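Long-range contacts in type I modular polyketide synthase (Streptomyces albus subsp. albus, PDB 6IYT), which probably selects an extender unit, likely ethylmalonyl, from its coenzyme A thioester and loads it onto the carrier protein, as the acyltransferase domain of a salinomycin polyketide synthase module: residues D40-W45 / V93-T98; G73-G78 / A452-K457. One frame throughout, in Å; residues are numbered along the deposited sequence.

Interaction 1. Residues D40-W45 / V93-T98; sequences DPLVPW and VVLGTT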
# COMPACT_ATOMS: atom_id res chain seq x y z
N ASP A 40 -3.26 22.93 -10.24
CA ASP A 40 -4.10 23.63 -9.26
C ASP A 40 -4.98 22.63 -8.51
O ASP A 40 -6.20 22.70 -8.58
CB ASP A 40 -4.96 24.67 -9.95
CG ASP A 40 -4.17 25.88 -10.39
OD1 ASP A 40 -3.47 26.46 -9.54
OD2 ASP A 40 -4.24 26.24 -11.58
N PRO A 41 -4.35 21.71 -7.79
CA PRO A 41 -5.07 20.74 -7.00
C PRO A 41 -5.77 21.41 -5.79
O PRO A 41 -5.45 22.53 -5.40
CB PRO A 41 -3.95 19.82 -6.52
CG PRO A 41 -2.80 20.74 -6.34
CD PRO A 41 -2.93 21.79 -7.42
N LEU A 42 -6.60 20.66 -5.12
CA LEU A 42 -7.11 21.10 -3.88
C LEU A 42 -6.00 21.22 -2.84
O LEU A 42 -4.90 20.68 -3.01
CB LEU A 42 -8.27 20.20 -3.40
CG LEU A 42 -7.98 18.86 -2.78
CD1 LEU A 42 -9.27 18.21 -2.31
CD2 LEU A 42 -7.27 17.96 -3.76
N VAL A 43 -6.32 21.94 -1.77
CA VAL A 43 -5.36 22.43 -0.77
C VAL A 43 -5.79 21.79 0.57
O VAL A 43 -6.98 21.77 0.84
CB VAL A 43 -5.58 23.97 -0.60
CG1 VAL A 43 -4.57 24.56 0.32
CG2 VAL A 43 -5.60 24.66 -1.97
N PRO A 44 -4.83 21.45 1.46
CA PRO A 44 -5.16 21.16 2.86
C PRO A 44 -4.97 22.35 3.77
O PRO A 44 -4.00 23.06 3.67
CB PRO A 44 -4.15 20.07 3.22
CG PRO A 44 -2.92 20.48 2.49
CD PRO A 44 -3.42 21.10 1.17
N TRP A 45 -5.92 22.54 4.68
CA TRP A 45 -5.76 23.45 5.79
C TRP A 45 -5.66 22.60 7.07
O TRP A 45 -6.64 21.92 7.44
CB TRP A 45 -6.99 24.35 5.92
CG TRP A 45 -7.04 25.49 5.00
CD1 TRP A 45 -6.16 25.78 3.97
CD2 TRP A 45 -7.97 26.58 5.05
NE1 TRP A 45 -6.55 26.93 3.33
CE2 TRP A 45 -7.65 27.44 3.98
CE3 TRP A 45 -9.06 26.89 5.88
CZ2 TRP A 45 -8.39 28.61 3.72
CZ3 TRP A 45 -9.77 28.04 5.64
CH2 TRP A 45 -9.43 28.89 4.57
N VAL A 93 -7.90 18.16 9.44
CA VAL A 93 -7.54 18.65 8.14
C VAL A 93 -8.79 18.90 7.32
O VAL A 93 -9.67 18.05 7.22
CB VAL A 93 -6.64 17.68 7.42
CG1 VAL A 93 -6.27 18.20 6.05
CG2 VAL A 93 -5.40 17.36 8.28
N VAL A 94 -8.86 20.09 6.74
CA VAL A 94 -9.87 20.43 5.77
C VAL A 94 -9.27 20.46 4.37
O VAL A 94 -8.19 21.01 4.18
CB VAL A 94 -10.44 21.85 6.09
CG1 VAL A 94 -11.60 22.17 5.21
CG2 VAL A 94 -10.86 21.93 7.55
N LEU A 95 -10.05 20.00 3.38
CA LEU A 95 -9.62 19.99 1.97
C LEU A 95 -10.57 20.79 1.11
O LEU A 95 -11.78 20.78 1.34
CB LEU A 95 -9.54 18.57 1.44
CG LEU A 95 -8.67 17.59 2.25
CD1 LEU A 95 -8.79 16.22 1.62
CD2 LEU A 95 -7.23 18.04 2.28
N GLY A 96 -10.01 21.53 0.16
CA GLY A 96 -10.82 22.27 -0.81
C GLY A 96 -9.96 23.14 -1.69
O GLY A 96 -8.75 23.17 -1.56
N THR A 97 -10.60 23.89 -2.57
CA THR A 97 -9.86 24.72 -3.50
C THR A 97 -10.04 26.21 -3.22
O THR A 97 -9.06 26.97 -3.15
CB THR A 97 -10.25 24.42 -4.93
OG1 THR A 97 -9.99 23.05 -5.21
CG2 THR A 97 -9.43 25.28 -5.89
N THR A 98 -11.27 26.62 -3.00
CA THR A 98 -11.55 28.01 -2.73
C THR A 98 -11.54 28.21 -1.25
O THR A 98 -11.81 27.29 -0.50
CB THR A 98 -12.90 28.41 -3.30
OG1 THR A 98 -13.96 27.77 -2.56
CG2 THR A 98 -12.97 28.00 -4.78
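Leu-42, Pro-44 and Leu-95 pack on one face of an antiparallel pairing between strands 43-49 and 90-96, whose short segments run 152° apart. Their three-stranded antiparallel sheet is consistent with the ketosynthase-to-acyltransferase linker of modular synthases. Leu-95 shows how that face is built. Its CB meets Leu-42 CD1 at 3.8 Å. With chi1 at -54°, CG lies beside the backbone N, and from there CD2 reaches the proline, 3.8 Å from both Pro-44 CA and Pro-44 CB. Val-93 CG1 approaches the same Pro-44 CB from two residues earlier in the strand. Arg-429 and Thr-433 of helix 428-439 cover Leu-95.

Val-43, Trp-45 and Val-94 turn to the other face, where helices 74-84 and 99-105 pack; Trp-45 NE1 is hydrogen-bonded to Ala-74 O.

Two hydrogen-bonded pairs flank the non-hydrogen-bonded pair of Pro-44 and Leu-95. Val-43 N gives a bond of 2.7 Å to Gly-96 O, and Gly-96 N returns one of 3.1 Å to Val-43 O. At the second pair Trp-45 N reaches Val-94 O at 2.8 Å, nearly straight at 169°, and Val-94 N reaches Trp-45 O at 3.0 Å. Between them Pro-44 CA lies 3.3 Å from Val-94 O, a CA-H...O contact.

Proline therefore costs this ladder no bond: its nitrogen, which carries no hydrogen, falls where strand 43-49 faces away from strand 90-96, on the outer edge of the sheet.

Interaction 2. Residues G73-G78 / A452-K457; sequences GATDLG and AGRGAK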
# COMPACT_ATOMS: atom_id res chain seq x y z
N GLY A 73 -5.88 34.26 0.19
CA GLY A 73 -5.74 33.18 -0.75
C GLY A 73 -5.78 31.84 -0.06
O GLY A 73 -5.10 31.64 0.94
N ALA A 74 -6.49 30.91 -0.67
CA ALA A 74 -6.63 29.58 -0.12
C ALA A 74 -5.28 28.93 0.07
O ALA A 74 -4.98 28.38 1.14
CB ALA A 74 -7.50 28.73 -1.03
N THR A 75 -4.43 28.99 -0.94
CA THR A 75 -3.21 28.28 -0.86
C THR A 75 -2.20 28.98 0.07
O THR A 75 -1.47 28.30 0.83
CB THR A 75 -2.64 27.92 -2.26
OG1 THR A 75 -1.60 28.82 -2.60
CG2 THR A 75 -3.76 27.97 -3.32
N ASP A 76 -2.25 30.31 0.14
CA ASP A 76 -1.41 31.03 1.12
C ASP A 76 -1.78 30.62 2.57
O ASP A 76 -0.91 30.50 3.44
CB ASP A 76 -1.59 32.56 0.99
CG ASP A 76 -1.04 33.12 -0.34
OD1 ASP A 76 -0.17 32.47 -0.97
OD2 ASP A 76 -1.34 34.31 -0.62
N LEU A 77 -3.07 30.55 2.86
CA LEU A 77 -3.53 30.14 4.22
C LEU A 77 -3.10 28.72 4.55
O LEU A 77 -2.59 28.44 5.63
CB LEU A 77 -5.03 30.29 4.36
CG LEU A 77 -5.52 31.73 4.40
CD1 LEU A 77 -7.01 31.82 4.10
CD2 LEU A 77 -5.22 32.31 5.77
N GLY A 78 -3.23 27.83 3.59
CA GLY A 78 -2.81 26.43 3.80
C GLY A 78 -1.31 26.36 4.08
O GLY A 78 -0.86 25.68 5.00
N ALA A 452 4.85 22.89 -2.59
CA ALA A 452 5.97 23.10 -3.54
C ALA A 452 5.42 23.43 -4.93
O ALA A 452 4.49 22.77 -5.42
CB ALA A 452 6.85 21.89 -3.60
N GLY A 453 5.87 24.58 -5.47
CA GLY A 453 5.56 24.97 -6.84
C GLY A 453 4.28 25.78 -6.97
O GLY A 453 3.88 26.12 -8.09
N ARG A 454 3.57 25.99 -5.86
CA ARG A 454 2.25 26.64 -5.94
C ARG A 454 2.38 28.16 -5.91
O ARG A 454 1.38 28.86 -6.00
CB ARG A 454 1.36 26.18 -4.80
CG ARG A 454 1.10 24.68 -4.75
CD ARG A 454 0.31 24.18 -5.97
NE ARG A 454 -0.91 24.97 -6.20
CZ ARG A 454 -2.11 24.72 -5.64
NH1 ARG A 454 -2.29 23.68 -4.82
NH2 ARG A 454 -3.15 25.49 -5.96
N GLY A 455 3.57 28.64 -5.59
CA GLY A 455 3.82 30.07 -5.45
C GLY A 455 3.17 30.69 -4.22
O GLY A 455 2.73 31.83 -4.26
N ALA A 456 3.03 29.89 -3.15
CA ALA A 456 2.40 30.36 -1.90
C ALA A 456 3.33 31.27 -1.08
O ALA A 456 4.57 31.24 -1.25
CB ALA A 456 1.97 29.16 -1.05
N LYS A 457 2.74 32.09 -0.22
CA LYS A 457 3.52 32.88 0.73
C LYS A 457 2.82 32.90 2.07
O LYS A 457 1.59 32.77 2.14
CB LYS A 457 3.68 34.31 0.24
CG LYS A 457 2.39 34.92 -0.30
CD LYS A 457 2.57 36.40 -0.64
CE LYS A 457 2.22 37.28 0.55
NZ LYS A 457 3.16 38.44 0.70
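Thr-75 and Asp-76, in the first turn of helix 74-84, carry the contact with the irregular chain of residues 452-457. Gly-73 is the N-cap, and the bond of 3.0 Å from Leu-77 N to Gly-73 O closes the first turn. Thr-75 then directs its two branches at different residues. Its methyl CG2 lies 3.7 Å from Arg-454 NH2, the two side chains crossing at about a right angle, while OG1 rests against the Ala-456 methyl at 3.9 Å. The arginine arrives there because its chain is bent at chi2 and chi3, which also brings NH1 into a weak hydrogen bond with Pro-41 O.

Asp-76 makes the one hydrogen bond across the segments. OD1 accepts from Lys-457 N at 3.0 Å with an angle of 158° at the hydrogen, and the donor comes from above the carboxylate, 52° out of its plane. The Lys-457 side chain backs this grip with carbon, its CG 3.6 Å from Asp-76 OD1. Its ammonium is turned elsewhere: NZ is 6.2 Å from Asp-76 OD2, too far for a salt bridge, although the opposite charges probably still attract. A carboxylate at a helix N terminus should also interact favourably with the helix dipole.

Next along, Leu-77 faces inward to Trp-45, Val-459 and Leu-461. Residues 452-457 are consistent with a post-acyltransferase linker wrapping back onto the linker domain. Helix 74-84 packs against both strand 43-49 and the chain after helix 428-439, with helix 99-105 against Ala-74.

In the fold
From the N terminus the chain passes 40-45 first, then 73-78; at 93-98 it returns to close interaction 1 over 47 intervening residues. Interaction 2 opens inside that loop and closes only at 452-457, after the chain has run through the acyl transferase family region, 373 residues later. The two loops therefore cross. Their centres lie 10 Å apart and their residues touch: Thr-97 O packs on Ala-74 CB, and Trp-45 CD1 on Gly-78 CA. Interaction 1 joins two neighbouring strands of the three-stranded antiparallel sheet, whereas interaction 2 brings the C-terminal chain back onto helix 74-84, which leads into strand 90-96.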